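Side-chain contacts in YaeQ family protein (Pseudomonas syringae pv. tomato, PDB 2OT9), which is of unknown function but belongs to the YaeQ family of the nuclease-related PDDEXK clan and has a pocket that holds meso-tartaric acid: residues T15-R19 with G20-S24; L104-Y107 with G108-V112; K116-P119 with A120-N123; A131-Q134 with D135-E138. All blocks are in the same frame, centred on the assembly; numbering follows the deposited sequence.

Interaction 1: T15-R19 with G20-S24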
loop_
_atom_site.group_PDB
_atom_site.type_symbol
_atom_site.label_atom_id
_atom_site.label_comp_id
_atom_site.label_asym_id
_atom_site.label_seq_id
_atom_site.Cartn_x
_atom_site.Cartn_y
_atom_site.Cartn_z
ATOM N N THR A 15 -7.403 -0.221 14.482
ATOM C CA THR A 15 -7.661 -1.295 15.453
ATOM C C THR A 15 -7.319 -2.614 14.755
ATOM O O THR A 15 -8.167 -3.224 14.074
ATOM C CB THR A 15 -9.151 -1.325 15.911
ATOM O OG1 THR A 15 -9.486 -0.086 16.547
ATOM C CG2 THR A 15 -9.382 -2.433 16.895
ATOM N N ASP A 16 -6.067 -3.025 14.892
ATOM C CA ASP A 16 -5.580 -4.208 14.203
ATOM C C ASP A 16 -5.555 -5.344 15.212
ATOM O O ASP A 16 -4.646 -5.452 16.039
ATOM C CB ASP A 16 -4.207 -3.922 13.581
ATOM C CG ASP A 16 -3.572 -5.140 12.924
ATOM O OD1 ASP A 16 -4.032 -6.291 13.112
ATOM O OD2 ASP A 16 -2.574 -4.929 12.204
ATOM N N LEU A 17 -6.588 -6.176 15.153
ATOM C CA LEU A 17 -6.757 -7.250 16.120
ATOM C C LEU A 17 -5.819 -8.420 15.862
ATOM O O LEU A 17 -5.573 -9.212 16.749
ATOM C CB LEU A 17 -8.207 -7.726 16.128
ATOM C CG LEU A 17 -9.228 -6.642 16.459
ATOM C CD1 LEU A 17 -10.603 -7.219 16.365
ATOM C CD2 LEU A 17 -8.990 -6.029 17.846
ATOM N N ASP A 18 -5.309 -8.524 14.643
ATOM C CA ASP A 18 -4.365 -9.589 14.289
ATOM C C ASP A 18 -2.981 -9.350 14.890
ATOM O O ASP A 18 -2.310 -10.297 15.300
ATOM C CB ASP A 18 -4.260 -9.717 12.769
ATOM C CG ASP A 18 -5.524 -10.288 12.139
ATOM O OD1 ASP A 18 -6.383 -10.819 12.886
ATOM O OD2 ASP A 18 -5.655 -10.202 10.896
ATOM N N ARG A 19 -2.569 -8.085 14.971
ATOM C CA ARG A 19 -1.244 -7.738 15.491
ATOM C C ARG A 19 -1.270 -7.093 16.871
ATOM O O ARG A 19 -0.224 -6.920 17.486
ATOM C CB ARG A 19 -0.504 -6.831 14.511
ATOM C CG ARG A 19 -0.057 -7.566 13.268
ATOM C CD ARG A 19 0.519 -6.617 12.265
ATOM N NE ARG A 19 1.257 -7.358 11.255
ATOM C CZ ARG A 19 2.153 -6.820 10.439
ATOM N NH1 ARG A 19 2.426 -5.519 10.514
ATOM N NH2 ARG A 19 2.792 -7.595 9.565
ATOM N N GLY A 20 -2.461 -6.744 17.351
ATOM C CA GLY A 20 -2.594 -6.072 18.635
ATOM C C GLY A 20 -2.033 -4.666 18.508
ATOM O O GLY A 20 -1.259 -4.222 19.351
ATOM N N VAL A 21 -2.401 -3.981 17.427
ATOM C CA VAL A 21 -1.968 -2.615 17.197
ATOM C C VAL A 21 -3.189 -1.695 17.230
ATOM O O VAL A 21 -4.154 -1.910 16.490
ATOM C CB VAL A 21 -1.220 -2.474 15.832
ATOM C CG1 VAL A 21 -0.810 -1.030 15.592
ATOM C CG2 VAL A 21 -0.011 -3.380 15.813
ATOM N N TYR A 22 -3.134 -0.688 18.100
ATOM C CA TYR A 22 -4.229 0.254 18.317
ATOM C C TYR A 22 -3.625 1.656 18.354
ATOM O O TYR A 22 -2.932 2.009 19.319
ATOM C CB TYR A 22 -4.929 -0.024 19.662
ATOM C CG TYR A 22 -5.437 -1.437 19.823
ATOM C CD1 TYR A 22 -6.780 -1.728 19.641
ATOM C CD2 TYR A 22 -4.573 -2.482 20.152
ATOM C CE1 TYR A 22 -7.268 -3.024 19.797
ATOM C CE2 TYR A 22 -5.042 -3.799 20.293
ATOM C CZ TYR A 22 -6.394 -4.055 20.115
ATOM O OH TYR A 22 -6.890 -5.337 20.263
ATOM N N GLU A 23 -3.855 2.431 17.295
ATOM C CA GLU A 23 -3.224 3.755 17.141
ATOM C C GLU A 23 -4.195 4.733 16.494
ATOM O O GLU A 23 -5.028 4.334 15.686
ATOM C CB GLU A 23 -1.995 3.674 16.232
ATOM C CG GLU A 23 -0.939 2.642 16.590
ATOM C CD GLU A 23 0.003 3.084 17.706
ATOM O OE1 GLU A 23 -0.288 4.086 18.408
ATOM O OE2 GLU A 23 1.044 2.411 17.881
ATOM N N SER A 24 -4.087 6.005 16.880
ATOM C CA SER A 24 -4.614 7.123 16.100
ATOM C C SER A 24 -3.413 7.868 15.548
ATOM O O SER A 24 -2.537 8.308 16.300
ATOM C CB SER A 24 -5.452 8.079 16.950
ATOM O OG SER A 24 -6.702 7.508 17.262
#

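Interaction 2: L104-Y107 with G108-V112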
loop_
_atom_site.group_PDB
_atom_site.type_symbol
_atom_site.label_atom_id
_atom_site.label_comp_id
_atom_site.label_asym_id
_atom_site.label_seq_id
_atom_site.Cartn_x
_atom_site.Cartn_y
_atom_site.Cartn_z
ATOM N N LEU A 104 3.987 -5.892 -2.322
ATOM C CA LEU A 104 3.279 -5.157 -3.359
ATOM C C LEU A 104 1.789 -5.314 -3.132
ATOM O O LEU A 104 1.290 -6.452 -3.016
ATOM C CB LEU A 104 3.663 -5.685 -4.742
ATOM C CG LEU A 104 2.750 -5.278 -5.910
ATOM C CD1 LEU A 104 2.808 -3.746 -6.168
ATOM C CD2 LEU A 104 3.130 -6.052 -7.166
ATOM N N LEU A 105 1.074 -4.180 -3.074
ATOM C CA LEU A 105 -0.379 -4.201 -3.193
ATOM C C LEU A 105 -0.755 -3.861 -4.627
ATOM O O LEU A 105 -0.748 -2.680 -5.024
ATOM C CB LEU A 105 -1.063 -3.195 -2.245
ATOM C CG LEU A 105 -1.232 -3.547 -0.781
ATOM C CD1 LEU A 105 -2.160 -2.541 -0.116
ATOM C CD2 LEU A 105 -1.803 -4.986 -0.647
ATOM N N ALA A 106 -1.084 -4.891 -5.394
ATOM C CA ALA A 106 -1.383 -4.743 -6.800
ATOM C C ALA A 106 -2.851 -4.334 -6.960
ATOM O O ALA A 106 -3.668 -4.635 -6.092
ATOM C CB ALA A 106 -1.103 -6.063 -7.518
ATOM N N TYR A 107 -3.174 -3.612 -8.030
ATOM C CA TYR A 107 -4.575 -3.293 -8.334
ATOM C C TYR A 107 -4.726 -3.106 -9.825
ATOM O O TYR A 107 -3.727 -3.060 -10.555
ATOM C CB TYR A 107 -5.072 -2.063 -7.541
ATOM C CG TYR A 107 -4.527 -0.743 -8.047
ATOM C CD1 TYR A 107 -5.275 0.043 -8.952
ATOM C CD2 TYR A 107 -3.297 -0.270 -7.613
ATOM C CE1 TYR A 107 -4.783 1.247 -9.430
ATOM C CE2 TYR A 107 -2.771 0.951 -8.097
ATOM C CZ TYR A 107 -3.530 1.699 -9.000
ATOM O OH TYR A 107 -3.035 2.889 -9.491
ATOM N N GLY A 108 -5.978 -3.005 -10.277
ATOM C CA GLY A 108 -6.284 -3.003 -11.695
ATOM C C GLY A 108 -6.479 -4.431 -12.165
ATOM O O GLY A 108 -6.378 -5.380 -11.372
ATOM N N SER A 109 -6.749 -4.568 -13.459
ATOM C CA SER A 109 -6.859 -5.846 -14.136
ATOM C C SER A 109 -5.484 -6.520 -14.194
ATOM O O SER A 109 -4.540 -5.977 -14.772
ATOM C CB SER A 109 -7.404 -5.617 -15.549
ATOM O OG SER A 109 -7.152 -6.731 -16.392
ATOM N N LEU A 110 -5.380 -7.691 -13.576
ATOM C CA LEU A 110 -4.079 -8.348 -13.395
ATOM C C LEU A 110 -3.797 -9.525 -14.321
ATOM O O LEU A 110 -2.725 -10.110 -14.261
ATOM C CB LEU A 110 -3.909 -8.767 -11.928
ATOM C CG LEU A 110 -3.699 -7.673 -10.875
ATOM C CD1 LEU A 110 -3.191 -8.370 -9.615
ATOM C CD2 LEU A 110 -2.709 -6.577 -11.317
ATOM N N ARG A 111 -4.733 -9.867 -15.202
ATOM C CA ARG A 111 -4.558 -11.087 -15.998
ATOM C C ARG A 111 -3.263 -11.141 -16.835
ATOM O O ARG A 111 -2.499 -12.119 -16.755
ATOM C CB ARG A 111 -5.825 -11.426 -16.811
ATOM C CG ARG A 111 -6.459 -12.780 -16.417
ATOM C CD ARG A 111 -7.228 -12.759 -15.075
ATOM N NE ARG A 111 -6.363 -12.774 -13.890
ATOM C CZ ARG A 111 -6.715 -12.274 -12.705
ATOM N NH1 ARG A 111 -7.911 -11.720 -12.555
ATOM N NH2 ARG A 111 -5.884 -12.324 -11.667
ATOM N N VAL A 112 -2.972 -10.077 -17.577
ATOM C CA VAL A 112 -1.756 -10.040 -18.376
ATOM C C VAL A 112 -0.507 -9.888 -17.478
ATOM O O VAL A 112 0.476 -10.610 -17.630
ATOM C CB VAL A 112 -1.827 -8.929 -19.465
ATOM C CG1 VAL A 112 -0.478 -8.761 -20.166
ATOM C CG2 VAL A 112 -2.913 -9.255 -20.488
#

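Interaction 3: K116-P119 with A120-N123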
loop_
_atom_site.group_PDB
_atom_site.type_symbol
_atom_site.label_atom_id
_atom_site.label_comp_id
_atom_site.label_asym_id
_atom_site.label_seq_id
_atom_site.Cartn_x
_atom_site.Cartn_y
_atom_site.Cartn_z
ATOM N N LYS A 116 3.052 -12.518 -16.709
ATOM C CA LYS A 116 4.439 -12.122 -16.937
ATOM C C LYS A 116 5.284 -12.107 -15.659
ATOM O O LYS A 116 6.407 -12.590 -15.651
ATOM C CB LYS A 116 4.513 -10.742 -17.623
ATOM C CG LYS A 116 4.185 -10.792 -19.118
ATOM C CD LYS A 116 4.529 -9.501 -19.816
ATOM C CE LYS A 116 3.764 -9.358 -21.130
ATOM N NZ LYS A 116 3.716 -10.623 -21.932
ATOM N N VAL A 117 4.738 -11.565 -14.580
ATOM C CA VAL A 117 5.531 -11.295 -13.385
ATOM C C VAL A 117 5.681 -12.498 -12.439
ATOM O O VAL A 117 6.775 -12.783 -11.976
ATOM C CB VAL A 117 4.976 -10.062 -12.639
ATOM C CG1 VAL A 117 5.718 -9.816 -11.332
ATOM C CG2 VAL A 117 5.076 -8.841 -13.540
ATOM N N ILE A 118 4.584 -13.205 -12.157
ATOM C CA ILE A 118 4.621 -14.280 -11.158
ATOM C C ILE A 118 5.643 -15.402 -11.466
ATOM O O ILE A 118 6.369 -15.827 -10.562
ATOM C CB ILE A 118 3.194 -14.859 -10.862
ATOM C CG1 ILE A 118 2.244 -13.779 -10.278
ATOM C CG2 ILE A 118 3.267 -16.114 -10.009
ATOM C CD1 ILE A 118 2.732 -13.034 -9.025
ATOM N N PRO A 119 5.707 -15.873 -12.727
ATOM C CA PRO A 119 6.698 -16.900 -13.049
ATOM C C PRO A 119 8.146 -16.412 -12.962
ATOM O O PRO A 119 9.045 -17.242 -12.824
ATOM C CB PRO A 119 6.388 -17.260 -14.518
ATOM C CG PRO A 119 4.983 -16.818 -14.734
ATOM C CD PRO A 119 4.880 -15.549 -13.908
ATOM N N ALA A 120 8.356 -15.098 -13.029
ATOM C CA ALA A 120 9.699 -14.517 -13.132
ATOM C C ALA A 120 10.346 -14.154 -11.790
ATOM O O ALA A 120 11.532 -13.793 -11.748
ATOM C CB ALA A 120 9.671 -13.282 -14.050
ATOM N N ILE A 121 9.562 -14.231 -10.711
ATOM C CA ILE A 121 10.015 -13.798 -9.400
ATOM C C ILE A 121 10.139 -14.945 -8.395
ATOM O O ILE A 121 10.248 -14.708 -7.194
ATOM C CB ILE A 121 9.107 -12.703 -8.819
ATOM C CG1 ILE A 121 7.675 -13.225 -8.625
ATOM C CG2 ILE A 121 9.125 -11.449 -9.697
ATOM C CD1 ILE A 121 6.792 -12.266 -7.900
ATOM N N LYS A 122 10.149 -16.176 -8.901
ATOM C CA LYS A 122 10.268 -17.379 -8.064
ATOM C C LYS A 122 11.464 -17.366 -7.128
ATOM O O LYS A 122 11.350 -17.750 -5.964
ATOM C CB LYS A 122 10.360 -18.635 -8.939
ATOM C CG LYS A 122 9.126 -18.913 -9.769
ATOM C CD LYS A 122 7.896 -18.957 -8.898
ATOM C CE LYS A 122 6.902 -19.987 -9.399
ATOM N NZ LYS A 122 5.811 -20.171 -8.373
ATOM N N ASN A 123 12.604 -16.921 -7.640
ATOM C CA ASN A 123 13.856 -16.965 -6.887
ATOM C C ASN A 123 14.103 -15.744 -6.009
ATOM O O ASN A 123 15.124 -15.660 -5.314
ATOM C CB ASN A 123 15.032 -17.184 -7.835
ATOM C CG ASN A 123 14.930 -18.494 -8.577
ATOM O OD1 ASN A 123 14.283 -19.436 -8.099
ATOM N ND2 ASN A 123 15.564 -18.570 -9.751
#

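Interaction 4: A131-Q134 with D135-E138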
loop_
_atom_site.group_PDB
_atom_site.type_symbol
_atom_site.label_atom_id
_atom_site.label_comp_id
_atom_site.label_asym_id
_atom_site.label_seq_id
_atom_site.Cartn_x
_atom_site.Cartn_y
_atom_site.Cartn_z
ATOM N N ALA A 131 -3.521 -8.565 -4.119
ATOM C CA ALA A 131 -4.295 -7.683 -4.997
ATOM C C ALA A 131 -5.518 -7.114 -4.256
ATOM O O ALA A 131 -6.182 -7.832 -3.501
ATOM C CB ALA A 131 -4.739 -8.438 -6.233
ATOM N N VAL A 132 -5.812 -5.840 -4.503
ATOM C CA VAL A 132 -6.983 -5.161 -3.957
ATOM C C VAL A 132 -8.103 -5.262 -5.002
ATOM O O VAL A 132 -7.877 -4.903 -6.158
ATOM C CB VAL A 132 -6.687 -3.651 -3.700
ATOM C CG1 VAL A 132 -7.907 -2.947 -3.102
ATOM C CG2 VAL A 132 -5.449 -3.458 -2.784
ATOM N N PRO A 133 -9.292 -5.759 -4.618
ATOM C CA PRO A 133 -10.420 -5.878 -5.586
ATOM C C PRO A 133 -10.864 -4.503 -6.100
ATOM O O PRO A 133 -10.900 -3.544 -5.326
ATOM C CB PRO A 133 -11.553 -6.511 -4.746
ATOM C CG PRO A 133 -10.874 -7.128 -3.573
ATOM C CD PRO A 133 -9.656 -6.265 -3.285
ATOM N N GLN A 134 -11.220 -4.406 -7.380
ATOM C CA GLN A 134 -11.493 -3.097 -7.970
ATOM C C GLN A 134 -12.776 -2.463 -7.448
ATOM O O GLN A 134 -12.836 -1.242 -7.299
ATOM C CB GLN A 134 -11.492 -3.132 -9.514
ATOM C CG GLN A 134 -11.594 -1.715 -10.208
ATOM C CD GLN A 134 -10.300 -0.842 -10.188
ATOM O OE1 GLN A 134 -10.337 0.332 -10.572
ATOM N NE2 GLN A 134 -9.183 -1.405 -9.757
ATOM N N ASP A 135 -13.790 -3.279 -7.170
ATOM C CA ASP A 135 -15.076 -2.736 -6.715
ATOM C C ASP A 135 -14.947 -1.916 -5.430
ATOM O O ASP A 135 -15.356 -0.766 -5.412
ATOM C CB ASP A 135 -16.191 -3.799 -6.632
ATOM C CG ASP A 135 -15.895 -4.945 -5.637
ATOM O OD1 ASP A 135 -14.834 -4.982 -4.971
ATOM O OD2 ASP A 135 -16.769 -5.840 -5.533
ATOM N N VAL A 136 -14.352 -2.484 -4.381
ATOM C CA VAL A 136 -14.221 -1.755 -3.103
ATOM C C VAL A 136 -13.213 -0.604 -3.212
ATOM O O VAL A 136 -13.347 0.432 -2.553
ATOM C CB VAL A 136 -13.867 -2.695 -1.910
ATOM C CG1 VAL A 136 -12.456 -3.308 -2.047
ATOM C CG2 VAL A 136 -14.006 -1.945 -0.568
ATOM N N LEU A 137 -12.196 -0.793 -4.042
ATOM C CA LEU A 137 -11.224 0.256 -4.241
ATOM C C LEU A 137 -11.925 1.475 -4.832
ATOM O O LEU A 137 -11.710 2.590 -4.370
ATOM C CB LEU A 137 -10.080 -0.217 -5.152
ATOM C CG LEU A 137 -9.031 0.822 -5.505
ATOM C CD1 LEU A 137 -8.442 1.422 -4.211
ATOM C CD2 LEU A 137 -7.952 0.161 -6.355
ATOM N N GLU A 138 -12.785 1.264 -5.821
ATOM C CA GLU A 138 -13.472 2.404 -6.449
ATOM C C GLU A 138 -14.373 3.160 -5.477
ATOM O O GLU A 138 -14.398 4.401 -5.481
ATOM C CB GLU A 138 -14.223 1.982 -7.711
ATOM C CG GLU A 138 -13.258 1.894 -8.908
ATOM C CD GLU A 138 -13.958 1.548 -10.214
ATOM O OE1 GLU A 138 -15.196 1.708 -10.297
ATOM O OE2 GLU A 138 -13.256 1.124 -11.158
#

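Interaction 1: T15-R19 with G20-S24
A β-hairpin with a G1 beta bulge brings D16 opposite both G20 and V21, where strand 6-16 turns back into strand 21-31. D16 and V21 are the antiparallel hydrogen-bonded pair nearest the turn: D16 N donates to V21 O at 2.7 Å and V21 N to D16 O at 3.0 Å. G20 N reaches that same D16 O at 2.9 Å but at a poor angle, so this second bond is weak. The bulge needs a positive phi at G20 (69°), which glycine adopts without strain.

The D16 side chain secures the turn from within. With CG anti to the backbone N (chi1 176°), the carboxylate swings over the loop, and R19 N donates to D16 OD1 at 3.0 Å from above the carboxylate plane: an Asx motif. D16 OD2 makes a salt bridge with R179, so both oxygens are engaged, which should restrict rotation of the group. V21 lies on the same face of the sheet as D16, and its CG2 packs on R19 CB at 3.7 Å.

The other face carries the non-hydrogen-bonded pair T15 and Y22. Methyl groups approach the Y22 ring obliquely from two residues: T15 CG2 lies 3.6 Å from Y22 CE1, and L17 CD2 lies 3.3 Å from Y22 OH.

Interaction 2: L104-Y107 with G108-V112
A106 and L110 make the apolar part of this local contact, at the bend where strand 101-106 hands over to helix 111-117 in a beta-alpha-beta unit. L110 turns back toward the strand end, and its two methyls divide the work. CD1 meets A106 CB at 3.8 Å, while CD2 rests 3.7 Å from Y107 O and is only slightly farther, 4.2 Å, from A106 CB.

The aromatic part belongs to Y107. Its CG stands between the backbone N and the carbonyl carbon (chi1 74°), which brings the ring back over the start of the next peptide: Y107 CD1 lies 3.4 Å from G108 N, approached obliquely. G108 follows with a positive phi (89°) and a fully extended psi, a combination that would drive a beta carbon into Y107 O. R39 and V42 of helix 37-49 touch the Y107 side chain.

Polar contacts come from outside. No hydrogen bond joins 104-107 to 108-112; instead Q86 NE2 donates to Y107 O and, weakly, to S109 O, so one side-chain amide ties both sides of the bend.

The chemistry is consistent with a bend held by hydrocarbon packing and by glycine's backbone angles, its carbonyls answered by Q86, a residue of the meso-tartaric acid pocket.

Interaction 3: K116-P119 with A120-N123
The flat groups between V117 and A120 are peptide units, the first of them the V117 carbonyl. Above its plane, 56° out of it, stands A120 N, which donates to V117 O at 3.0 Å. The bond spans three residues and closes a tight turn, and its tilt keeps it off the lone pairs. I121 adds hydrocarbon around the same oxygen: its CG1 and CG2 each come to 3.5 Å from V117 O. The next flat group, the I118 carbonyl, has its oxygen met by I121 CG1, also at 3.5 Å. Farther on, the K122 chain bends at chi2 and chi3 over the turn, where CG lies 3.5 Å from P119 O and CD 3.9 Å from I118 O.

Aliphatic contacts complete the turn. I121 holds CG1 between its backbone N and carbonyl carbon (chi1 62°), which directs that branch back over the two carbonyls while CG2 faces V117. V117 CG1 meets I121 CG2 at 4.1 Å, the two side chains slanting past each other, and I118 CD1 approaches I121 CD1 more loosely, at 4.3 Å.

The contact lies at the C-terminal side of helix 111-117, where the chain heads for strand 127-131. V117 packs on L92 of helix 89-96, while A120 and I121 reach A89 of the same helix; I118 and I121 also rest on I129 of strand 127-131.

Interaction 4: A131-Q134 with D135-E138
E138 crosses Q134 at a slant in the first turn of helix 134-141. Its CB lies 3.5 Å from Q134 O, and CG keeps the same distance from that oxygen. CG sits beside its own backbone N (chi1 -81°) and the chain runs on extended, carrying the carboxylate to the aliphatic part of Q134. There E138 CD comes to 4.0 Å from Q134 CG, and at the tip E138 OE2 ends 3.4 Å from Q134 CG. Amide and carboxylate planes stand nearly at right angles, 87° apart.

Beneath this pair the helix begins its regular bonding. E138 N donates to Q134 O at 2.9 Å, whereas L137 N reaches P133 O, the carbonyl of the N-cap residue, only weakly at 3.3 Å. That proline oxygen is lined by hydrocarbon as well: L137 CB approaches it to 3.4 Å and V136 CG1 to 3.6 Å. D135 turns its carboxylate back over the helix start, with OD1 near P133 CB and a weak bond from V136 N; a negative group here is probably welcome at the positive end of the helix dipole.

The inner side of the turn is apolar. V132 CG1 meets L137 CB at 4.0 Å, the two side chains crossing at about a right angle. Around them the fold closes from two directions: L137 packs on T41 and V42 of helix 37-49 and V132 on L45, while V132 also touches L172, and V136 touches H168 and V170, of strand 166-174.

Overall arrangement
The four contacts illustrate how short turns seat strands and helices around one mixed sheet. Interactions 2 and 4 are neighbours, their centres about 10 Å apart: A106 O and V132 N probably form a hydrogen bond at 2.9 Å, L110 CD1 packs on A131 CB, and Y107 CD1 meets L137 CD2 at 3.7 Å. Interaction 3 lies at the far end of the helix that interaction 2 leads into, and the centres of the two are about 14 Å apart. Interaction 1 reaches the same sheet as interaction 2, but on the opposite side of the chain's centre, about 27 Å away between centres. Interaction 2 comes closest to the meso-tartaric acid, with the Y107 side chain about 6 Å from it; V117 and L137 stay about 10 and 11 Å away.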